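Local coordinates for protein glutathione transferase lambda1 (Populus trichocarpa, PDB 4PQH) that binds glutathione and, as a monomeric Lambda-class glutathione transferase, probably catalyses thiol-transfer and glutathione-conjugation reactions that serve detoxification, at residues A[12-17]-A[56-61]; A[29-34]-A[81-86]; A[39-44]-A[172-177]. All coordinates share one frame; numbering follows the deposited sequence. Where two conformers were deposited one is given.

Contact 1 of 3, residues A[12-17]-A[56-61]; sequences PVLTSN and KLVPID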
loop_
_atom_site.group_PDB
_atom_site.type_symbol
_atom_site.label_atom_id
_atom_site.label_comp_id
_atom_site.label_asym_id
_atom_site.label_seq_id
_atom_site.Cartn_x
_atom_site.Cartn_y
_atom_site.Cartn_z
ATOM N N PRO A 12 -3.273 20.104 1.923
ATOM C CA PRO A 12 -4.041 20.251 0.682
ATOM C C PRO A 12 -3.389 19.582 -0.522
ATOM O O PRO A 12 -2.166 19.469 -0.597
ATOM C CB PRO A 12 -4.070 21.771 0.461
ATOM C CG PRO A 12 -3.758 22.367 1.788
ATOM C CD PRO A 12 -2.825 21.406 2.447
ATOM N N VAL A 13 -4.221 19.163 -1.470
ATOM C CA VAL A 13 -3.749 18.595 -2.727
ATOM C C VAL A 13 -3.085 19.662 -3.616
ATOM O O VAL A 13 -3.652 20.732 -3.843
ATOM C CB VAL A 13 -4.916 17.925 -3.480
ATOM C CG1 VAL A 13 -4.419 17.260 -4.753
ATOM C CG2 VAL A 13 -5.613 16.915 -2.573
ATOM N N LEU A 14 -1.882 19.369 -4.107
ATOM C CA LEU A 14 -1.152 20.301 -4.965
ATOM C C LEU A 14 -1.455 20.046 -6.439
ATOM O O LEU A 14 -1.479 18.902 -6.898
ATOM C CB LEU A 14 0.355 20.218 -4.698
ATOM C CG LEU A 14 0.762 20.506 -3.250
ATOM C CD1 LEU A 14 2.269 20.416 -3.062
ATOM C CD2 LEU A 14 0.242 21.861 -2.809
ATOM N N THR A 15 -1.686 21.120 -7.183
ATOM C CA THR A 15 -2.103 20.990 -8.573
ATOM C C THR A 15 -1.098 21.636 -9.514
ATOM O O THR A 15 -0.017 22.049 -9.099
ATOM C CB THR A 15 -3.489 21.611 -8.791
ATOM O OG1 THR A 15 -3.394 23.040 -8.715
ATOM C CG2 THR A 15 -4.466 21.105 -7.734
ATOM N N SER A 16 -1.462 21.727 -10.789
ATOM C CA SER A 16 -0.588 22.341 -11.783
ATOM C C SER A 16 -0.325 23.808 -11.460
ATOM O O SER A 16 0.653 24.387 -11.930
ATOM C CB SER A 16 -1.193 22.220 -13.182
ATOM O OG SER A 16 -2.420 22.926 -13.263
ATOM N N ASN A 17 -1.197 24.401 -10.651
ATOM C CA ASN A 17 -1.068 25.804 -10.276
ATOM C C ASN A 17 -0.362 26.013 -8.939
ATOM O O ASN A 17 -0.297 27.132 -8.431
ATOM C CB ASN A 17 -2.441 26.485 -10.257
ATOM C CG ASN A 17 -2.954 26.814 -11.652
ATOM O OD1 ASN A 17 -2.351 26.437 -12.658
ATOM N ND2 ASN A 17 -4.076 27.523 -11.713
ATOM N N LYS A 56 6.673 13.986 5.789
ATOM C CA LYS A 56 5.630 14.910 5.374
ATOM C C LYS A 56 4.913 14.394 4.131
ATOM O O LYS A 56 5.555 13.988 3.160
ATOM C CB LYS A 56 6.223 16.289 5.097
ATOM C CG LYS A 56 5.200 17.326 4.657
ATOM C CD LYS A 56 5.876 18.642 4.312
ATOM C CE LYS A 56 5.249 19.802 5.067
ATOM N NZ LYS A 56 5.995 21.076 4.853
ATOM N N LEU A 57 3.583 14.394 4.175
ATOM C CA LEU A 57 2.784 14.029 3.010
ATOM C C LEU A 57 2.736 15.178 2.011
ATOM O O LEU A 57 2.476 16.320 2.383
ATOM C CB LEU A 57 1.360 13.668 3.424
ATOM C CG LEU A 57 1.179 12.456 4.336
ATOM C CD1 LEU A 57 -0.302 12.221 4.556
ATOM C CD2 LEU A 57 1.835 11.222 3.741
ATOM N N VAL A 58 3.004 14.870 0.747
ATOM C CA VAL A 58 2.816 15.833 -0.333
ATOM C C VAL A 58 1.869 15.233 -1.365
ATOM O O VAL A 58 2.293 14.497 -2.262
ATOM C CB VAL A 58 4.144 16.236 -1.008
ATOM C CG1 VAL A 58 3.894 17.297 -2.079
ATOM C CG2 VAL A 58 5.126 16.760 0.019
ATOM N N PRO A 59 0.569 15.514 -1.219
ATOM C CA PRO A 59 -0.417 14.966 -2.153
ATOM C C PRO A 59 -0.527 15.806 -3.413
ATOM O O PRO A 59 -0.576 17.037 -3.347
ATOM C CB PRO A 59 -1.718 15.011 -1.354
ATOM C CG PRO A 59 -1.526 16.137 -0.387
ATOM C CD PRO A 59 -0.057 16.248 -0.103
ATOM N N ILE A 60 -0.554 15.128 -4.554
ATOM C CA ILE A 60 -0.728 15.807 -5.827
ATOM C C ILE A 60 -1.957 15.258 -6.538
ATOM O O ILE A 60 -2.432 14.159 -6.239
ATOM C CB ILE A 60 0.535 15.700 -6.723
ATOM C CG1 ILE A 60 0.785 14.253 -7.160
ATOM C CG2 ILE A 60 1.759 16.282 -6.013
ATOM C CD1 ILE A 60 1.938 14.107 -8.141
ATOM N N ASP A 61 -2.477 16.047 -7.472
ATOM C CA ASP A 61 -3.658 15.698 -8.249
ATOM C C ASP A 61 -3.153 15.147 -9.571
ATOM O O ASP A 61 -2.616 15.891 -10.372
ATOM C CB ASP A 61 -4.467 16.974 -8.489
ATOM C CG ASP A 61 -5.767 16.735 -9.244
ATOM O OD1 ASP A 61 -5.936 15.670 -9.874
ATOM O OD2 ASP A 61 -6.625 17.641 -9.210
#
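Leu-14 joins Pro-59 and Asp-61 through its backbone, in a single bridge that ties the N-terminal arm to the outermost strand, 55-59, of the thioredoxin-like domain. Its N donates an almost straight bond (172°) to Pro-59 O at 2.8 Å, and its O receives Asp-61 N at 3.1 Å. Proline suits position 59: it supplies a carbonyl to the arm but needs no N-H there, and its ring atom CG instead packs 3.4 Å from Pro-12 O. On one flank of the bridge, Leu-14 CD1 rests on Val-58 CG1 at 3.7 Å, the two side chains crossing obliquely, and Trp-68 of helix 67-73 adds to this apolar patch. On the other, Val-13 has CG1 anti to its backbone N (chi1 -177°), which places that methyl 3.7 Å from Asp-61 CB; the slim branched residue also touches Tyr-34. The side chain of Ile-60 sets out away from the arm, though its CB still touches Leu-14 O; it packs on Tyr-69 and lies close to the glutathione-binding Val-79. The polar end of Asp-61 is used locally, OD1 accepting from Gln-63 N. Beyond the bridge the arm is held by polar groups: Thr-15 N bonds Ser-18 OG, Ser-16 OG bonds Asp-64 OD1, and an ST turn closes where Asn-17 N donates to Thr-15 OG1 at 3.2 Å.

Contact 2 of 3, residues A[29-34]-A[81-86]; sequences RLYISY and SLEHNN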
loop_
_atom_site.group_PDB
_atom_site.type_symbol
_atom_site.label_atom_id
_atom_site.label_comp_id
_atom_site.label_asym_id
_atom_site.label_seq_id
_atom_site.Cartn_x
_atom_site.Cartn_y
_atom_site.Cartn_z
ATOM N N ARG A 29 9.958 13.824 2.519
ATOM C CA ARG A 29 8.648 13.999 1.902
ATOM C C ARG A 29 8.204 12.742 1.180
ATOM O O ARG A 29 8.978 12.134 0.441
ATOM C CB ARG A 29 8.671 15.172 0.922
ATOM C CG ARG A 29 8.943 16.503 1.584
ATOM C CD ARG A 29 8.980 17.648 0.584
ATOM N NE ARG A 29 9.202 18.908 1.282
ATOM C CZ ARG A 29 10.397 19.350 1.658
ATOM N NH1 ARG A 29 11.488 18.637 1.396
ATOM N NH2 ARG A 29 10.504 20.502 2.300
ATOM N N LEU A 30 6.950 12.357 1.402
ATOM C CA LEU A 30 6.348 11.237 0.705
ATOM C C LEU A 30 5.316 11.783 -0.275
ATOM O O LEU A 30 4.278 12.312 0.129
ATOM C CB LEU A 30 5.684 10.294 1.703
ATOM C CG LEU A 30 4.837 9.170 1.110
ATOM C CD1 LEU A 30 5.667 8.268 0.208
ATOM C CD2 LEU A 30 4.154 8.371 2.208
ATOM N N TYR A 31 5.608 11.668 -1.566
ATOM C CA TYR A 31 4.706 12.192 -2.588
ATOM C C TYR A 31 3.659 11.151 -2.930
ATOM O O TYR A 31 3.986 10.016 -3.282
ATOM C CB TYR A 31 5.479 12.624 -3.835
ATOM C CG TYR A 31 6.433 13.761 -3.556
ATOM C CD1 TYR A 31 7.691 13.518 -3.011
ATOM C CD2 TYR A 31 6.074 15.081 -3.807
ATOM C CE1 TYR A 31 8.560 14.541 -2.733
ATOM C CE2 TYR A 31 6.954 16.126 -3.534
ATOM C CZ TYR A 31 8.198 15.843 -3.000
ATOM O OH TYR A 31 9.086 16.854 -2.711
ATOM N N ILE A 32 2.394 11.537 -2.798
ATOM C CA ILE A 32 1.291 10.613 -2.974
ATOM C C ILE A 32 0.164 11.240 -3.779
ATOM O O ILE A 32 0.159 12.436 -4.066
ATOM C CB ILE A 32 0.681 10.171 -1.611
ATOM C CG1 ILE A 32 -0.024 11.348 -0.928
ATOM C CG2 ILE A 32 1.735 9.579 -0.685
ATOM C CD1 ILE A 32 -0.840 10.940 0.295
ATOM N N SER A 33 -0.785 10.395 -4.149
ATOM C CA SER A 33 -2.124 10.827 -4.498
ATOM C C SER A 33 -2.999 10.202 -3.429
ATOM O O SER A 33 -2.777 9.048 -3.060
ATOM C CB SER A 33 -2.521 10.307 -5.879
ATOM O OG SER A 33 -3.924 10.359 -6.057
ATOM N N TYR A 34 -3.969 10.952 -2.915
ATOM C CA TYR A 34 -4.810 10.457 -1.822
ATOM C C TYR A 34 -5.591 9.184 -2.166
ATOM O O TYR A 34 -6.006 8.447 -1.268
ATOM C CB TYR A 34 -5.771 11.544 -1.329
ATOM C CG TYR A 34 -5.172 12.527 -0.340
ATOM C CD1 TYR A 34 -4.493 12.090 0.794
ATOM C CD2 TYR A 34 -5.286 13.895 -0.542
ATOM C CE1 TYR A 34 -3.955 12.990 1.695
ATOM C CE2 TYR A 34 -4.748 14.802 0.350
ATOM C CZ TYR A 34 -4.083 14.344 1.468
ATOM O OH TYR A 34 -3.552 15.251 2.354
ATOM N N SER A 81 6.592 8.475 -4.516
ATOM C CA SER A 81 8.036 8.600 -4.452
ATOM C C SER A 81 8.395 9.162 -3.078
ATOM O O SER A 81 7.586 9.851 -2.445
ATOM C CB SER A 81 8.581 9.472 -5.586
ATOM O OG SER A 81 8.202 10.828 -5.442
ATOM N N LEU A 82 9.604 8.851 -2.625
ATOM C CA LEU A 82 10.062 9.254 -1.307
ATOM C C LEU A 82 11.342 10.050 -1.451
ATOM O O LEU A 82 12.321 9.563 -2.023
ATOM C CB LEU A 82 10.319 8.029 -0.429
ATOM C CG LEU A 82 10.801 8.328 0.994
ATOM C CD1 LEU A 82 9.688 8.969 1.816
ATOM C CD2 LEU A 82 11.322 7.065 1.659
ATOM N N GLU A 83 11.310 11.280 -0.943
ATOM C CA GLU A 83 12.467 12.154 -0.883
ATOM C C GLU A 83 13.058 12.021 0.510
ATOM O O GLU A 83 12.417 12.370 1.506
ATOM C CB GLU A 83 12.021 13.593 -1.128
ATOM C CG GLU A 83 13.101 14.638 -0.987
ATOM C CD GLU A 83 12.529 16.043 -0.980
ATOM O OE1 GLU A 83 11.357 16.204 -1.379
ATOM O OE2 GLU A 83 13.241 16.983 -0.568
ATOM N N HIS A 84 14.279 11.500 0.579
ATOM C CA HIS A 84 14.925 11.244 1.858
ATOM C C HIS A 84 16.430 11.217 1.641
ATOM O O HIS A 84 16.913 10.554 0.726
ATOM C CB HIS A 84 14.446 9.906 2.434
ATOM C CG HIS A 84 15.037 9.572 3.769
ATOM N ND1 HIS A 84 14.847 10.361 4.884
ATOM C CD2 HIS A 84 15.811 8.537 4.168
ATOM C CE1 HIS A 84 15.482 9.827 5.911
ATOM N NE2 HIS A 84 16.077 8.720 5.506
ATOM N N ASN A 85 17.161 11.952 2.475
ATOM C CA ASN A 85 18.623 11.983 2.413
ATOM C C ASN A 85 19.184 12.221 1.013
ATOM O O ASN A 85 20.035 11.463 0.544
ATOM C CB ASN A 85 19.220 10.697 2.993
ATOM C CG ASN A 85 19.021 10.580 4.489
ATOM O OD1 ASN A 85 18.777 11.573 5.176
ATOM N ND2 ASN A 85 19.132 9.363 5.004
ATOM N N ASN A 86 18.688 13.264 0.351
ATOM C CA ASN A 86 19.196 13.680 -0.956
ATOM C C ASN A 86 19.039 12.635 -2.060
ATOM O O ASN A 86 19.849 12.559 -2.984
ATOM C CB ASN A 86 20.657 14.126 -0.848
ATOM C CG ASN A 86 20.861 15.189 0.209
ATOM O OD1 ASN A 86 20.112 16.164 0.279
ATOM N ND2 ASN A 86 21.873 15.000 1.051
#
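Arg-29 with Glu-83 and Tyr-31 with Ser-81 form the hydrogen-bonded pairs, and Leu-30 with Leu-82 the non-hydrogen-bonded pair between them, of two antiparallel strands whose axes come within 4.8 Å in the thioredoxin-like sheet. The strand directions differ by 164°. On the face carrying the polar residues, Glu-83 has CG anti to its backbone N (chi1 175°) and, with the chain extended beyond it, brings its carboxylate diagonally to Tyr-31, whose OH donates to OE1 at 2.7 Å; the carboxylate lies at the ring edge, its plane only 13° from that of the ring. In the arginine conformer given, Arg-29 runs beside Glu-83, pointing the same way, and NH1 makes a salt bridge to OE2 at 3.1 Å that is weak as a hydrogen bond. NH1 has a second anionic partner in Asp-25, while OE2 accepts from Phe-24 N. Ser-81, small enough to lie against Tyr-31 CB, bonds Tyr-69 through OG. The leucines face the other way: Leu-82 meets helix 92-102 and Leu-30 packs on Val-42 of helix 37-48. With donors to both carboxylate oxygens and arginine alongside, the setting is consistent with an ionised Glu-83 despite its burial.

Contact 3 of 3, residues A[39-44]-A[172-177]; sequences AQRVWI and DIAYAP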
loop_
_atom_site.group_PDB
_atom_site.type_symbol
_atom_site.label_atom_id
_atom_site.label_comp_id
_atom_site.label_asym_id
_atom_site.label_seq_id
_atom_site.Cartn_x
_atom_site.Cartn_y
_atom_site.Cartn_z
ATOM N N ALA A 39 0.521 4.263 -3.559
ATOM C CA ALA A 39 0.951 5.276 -2.602
ATOM C C ALA A 39 0.420 4.966 -1.202
ATOM O O ALA A 39 1.105 5.193 -0.198
ATOM C CB ALA A 39 0.508 6.666 -3.059
ATOM N N GLN A 40 -0.797 4.432 -1.135
ATOM C CA GLN A 40 -1.383 4.075 0.148
ATOM C C GLN A 40 -0.530 3.047 0.882
ATOM O O GLN A 40 -0.417 3.113 2.102
ATOM C CB GLN A 40 -2.805 3.550 -0.033
ATOM C CG GLN A 40 -3.602 3.503 1.263
ATOM C CD GLN A 40 -4.943 2.817 1.095
ATOM O OE1 GLN A 40 -5.308 2.410 -0.017
ATOM N NE2 GLN A 40 -5.691 2.692 2.186
ATOM N N ARG A 41 0.077 2.106 0.159
ATOM C CA ARG A 41 1.004 1.152 0.784
ATOM C C ARG A 41 2.044 1.862 1.625
ATOM O O ARG A 41 2.337 1.459 2.755
ATOM C CB ARG A 41 1.755 0.363 -0.287
ATOM C CG ARG A 41 0.941 -0.686 -1.022
ATOM C CD ARG A 41 1.820 -1.371 -2.065
ATOM N NE ARG A 41 1.221 -2.587 -2.619
ATOM C CZ ARG A 41 1.532 -3.112 -3.800
ATOM N NH1 ARG A 41 2.424 -2.520 -4.587
ATOM N NH2 ARG A 41 0.947 -4.234 -4.191
ATOM N N VAL A 42 2.602 2.925 1.072
ATOM C CA VAL A 42 3.715 3.613 1.709
ATOM C C VAL A 42 3.216 4.510 2.839
ATOM O O VAL A 42 3.840 4.619 3.897
ATOM C CB VAL A 42 4.534 4.424 0.670
ATOM C CG1 VAL A 42 5.840 4.882 1.281
ATOM C CG2 VAL A 42 4.828 3.560 -0.559
ATOM N N TRP A 43 2.066 5.127 2.617
ATOM C CA TRP A 43 1.408 5.935 3.631
ATOM C C TRP A 43 1.071 5.075 4.867
ATOM O O TRP A 43 1.298 5.491 6.015
ATOM C CB TRP A 43 0.156 6.546 3.012
ATOM C CG TRP A 43 -0.647 7.463 3.872
ATOM C CD1 TRP A 43 -0.371 7.886 5.142
ATOM C CD2 TRP A 43 -1.885 8.077 3.503
ATOM N NE1 TRP A 43 -1.370 8.733 5.582
ATOM C CE2 TRP A 43 -2.309 8.860 4.592
ATOM C CE3 TRP A 43 -2.671 8.044 2.346
ATOM C CZ2 TRP A 43 -3.495 9.598 4.564
ATOM C CZ3 TRP A 43 -3.850 8.775 2.320
ATOM C CH2 TRP A 43 -4.248 9.541 3.421
ATOM N N ILE A 44 0.535 3.875 4.642
ATOM C CA ILE A 44 0.255 2.946 5.741
ATOM C C ILE A 44 1.537 2.611 6.490
ATOM O O ILE A 44 1.548 2.575 7.724
ATOM C CB ILE A 44 -0.394 1.631 5.248
ATOM C CG1 ILE A 44 -1.766 1.888 4.627
ATOM C CG2 ILE A 44 -0.527 0.658 6.422
ATOM C CD1 ILE A 44 -2.210 0.771 3.702
ATOM N N ASP A 172 1.082 -7.650 4.669
ATOM C CA ASP A 172 -0.307 -7.243 4.855
ATOM C C ASP A 172 -0.518 -5.833 4.312
ATOM O O ASP A 172 -1.505 -5.553 3.630
ATOM C CB ASP A 172 -0.682 -7.322 6.334
ATOM C CG ASP A 172 -0.299 -8.641 6.927
ATOM O OD1 ASP A 172 -0.925 -9.655 6.566
ATOM O OD2 ASP A 172 0.677 -8.660 7.705
ATOM N N ILE A 173 0.432 -4.958 4.600
ATOM C CA ILE A 173 0.392 -3.590 4.107
ATOM C C ILE A 173 0.383 -3.519 2.564
ATOM O O ILE A 173 -0.332 -2.710 1.968
ATOM C CB ILE A 173 1.560 -2.793 4.683
ATOM C CG1 ILE A 173 1.385 -2.673 6.202
ATOM C CG2 ILE A 173 1.645 -1.422 4.047
ATOM C CD1 ILE A 173 2.580 -2.058 6.914
ATOM N N ALA A 174 1.160 -4.381 1.924
ATOM C CA ALA A 174 1.221 -4.403 0.467
ATOM C C ALA A 174 -0.148 -4.724 -0.141
ATOM O O ALA A 174 -0.549 -4.136 -1.149
ATOM C CB ALA A 174 2.256 -5.404 0.008
ATOM N N TYR A 175 -0.866 -5.659 0.465
ATOM C CA TYR A 175 -2.157 -6.097 -0.062
ATOM C C TYR A 175 -3.351 -5.247 0.355
ATOM O O TYR A 175 -4.340 -5.189 -0.371
ATOM C CB TYR A 175 -2.409 -7.567 0.287
ATOM C CG TYR A 175 -1.670 -8.524 -0.611
ATOM C CD1 TYR A 175 -2.248 -8.959 -1.787
ATOM C CD2 TYR A 175 -0.378 -8.964 -0.308
ATOM C CE1 TYR A 175 -1.589 -9.812 -2.628
ATOM C CE2 TYR A 175 0.295 -9.824 -1.148
ATOM C CZ TYR A 175 -0.319 -10.247 -2.312
ATOM O OH TYR A 175 0.321 -11.103 -3.179
ATOM N N ALA A 176 -3.276 -4.604 1.522
ATOM C CA ALA A 176 -4.424 -3.870 2.055
ATOM C C ALA A 176 -5.094 -2.872 1.089
ATOM O O ALA A 176 -6.309 -2.891 0.958
ATOM C CB ALA A 176 -4.108 -3.218 3.414
ATOM N N PRO A 177 -4.316 -2.019 0.389
ATOM C CA PRO A 177 -4.997 -1.068 -0.511
ATOM C C PRO A 177 -5.721 -1.730 -1.678
ATOM O O PRO A 177 -6.730 -1.217 -2.159
ATOM C CB PRO A 177 -3.838 -0.223 -1.050
ATOM C CG PRO A 177 -2.798 -0.294 0.052
ATOM C CD PRO A 177 -2.871 -1.742 0.453
HETATM O O HOH W 1 -1.128 -6.184 -3.504
#
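Ile-44 packs against Ile-173 and Pro-177 where helix 37-48 of the thioredoxin-like domain meets helix 170-190 of the all-helical domain, the interdomain junction of the GST fold. The short segments approach to 8.2 Å between axes at 135°. The tight part is mostly apolar. Ile-44 CD1 meets Pro-177 CG tip to tip at 3.8 Å, whereas the Ile-44 and Ile-173 side chains slide past each other in opposite directions, CG2 against CG2. Beta-branched isoleucine suits this place because its two arms serve both neighbours at once. Ile-173 CG2 also presses to 3.2 Å from Arg-41 O, a carbonyl that Thr-45 OG1 engages as well. Pro-177, at a kink where its N lacks a bond to the preceding turn, presents a compact ring to Gln-40, whose OE1 comes within 3.2 Å of Pro-177 CB; that amide is held by Arg-181, Glu-180 and Thr-217. The other side is polar and hydrated. Arg-41 reaches across with its chain extended from CG to NE, and NE donates to Ala-174 O at 2.8 Å, nearly straight (170°), in the guanidinium plane and on a carbonyl lone pair. The small Ala-174 lets the arginine come this close to the backbone. Arg-41 NH1 bonds Ser-92 OG, a second-shell link to a residue that binds glutathione. A water completes this side: it accepts from Arg-41 NH2 at 2.9 Å, donates to Ala-174 O at 3.2 Å, and lies 3.4 Å above the plane of the Tyr-175 ring, offset toward its rim.

Along the chain the first segments come in order, 12-17, 29-34 and 39-44, followed by their partners 56-61, 81-86 and 172-177, so the three contacts interlace. Contacts 1 and 2, with centres 11 Å apart, share one sheet: strand 55-59 lies beside strand 28-32, joined by Lys-56 O to Leu-30 N at 2.8 Å. Contact 3 has its centre 15 Å from that of contact 2 and 19 Å from that of contact 1. Its helix 37-48 packs on the sheet through Val-42 against Leu-30 and Trp-43 against Leu-57. The arm thus adds to edge strand 55-59, while helix 37-48 covers one face and reaches the helical domain; the Arg-41 side chain lies about 4 Å from bound glutathione.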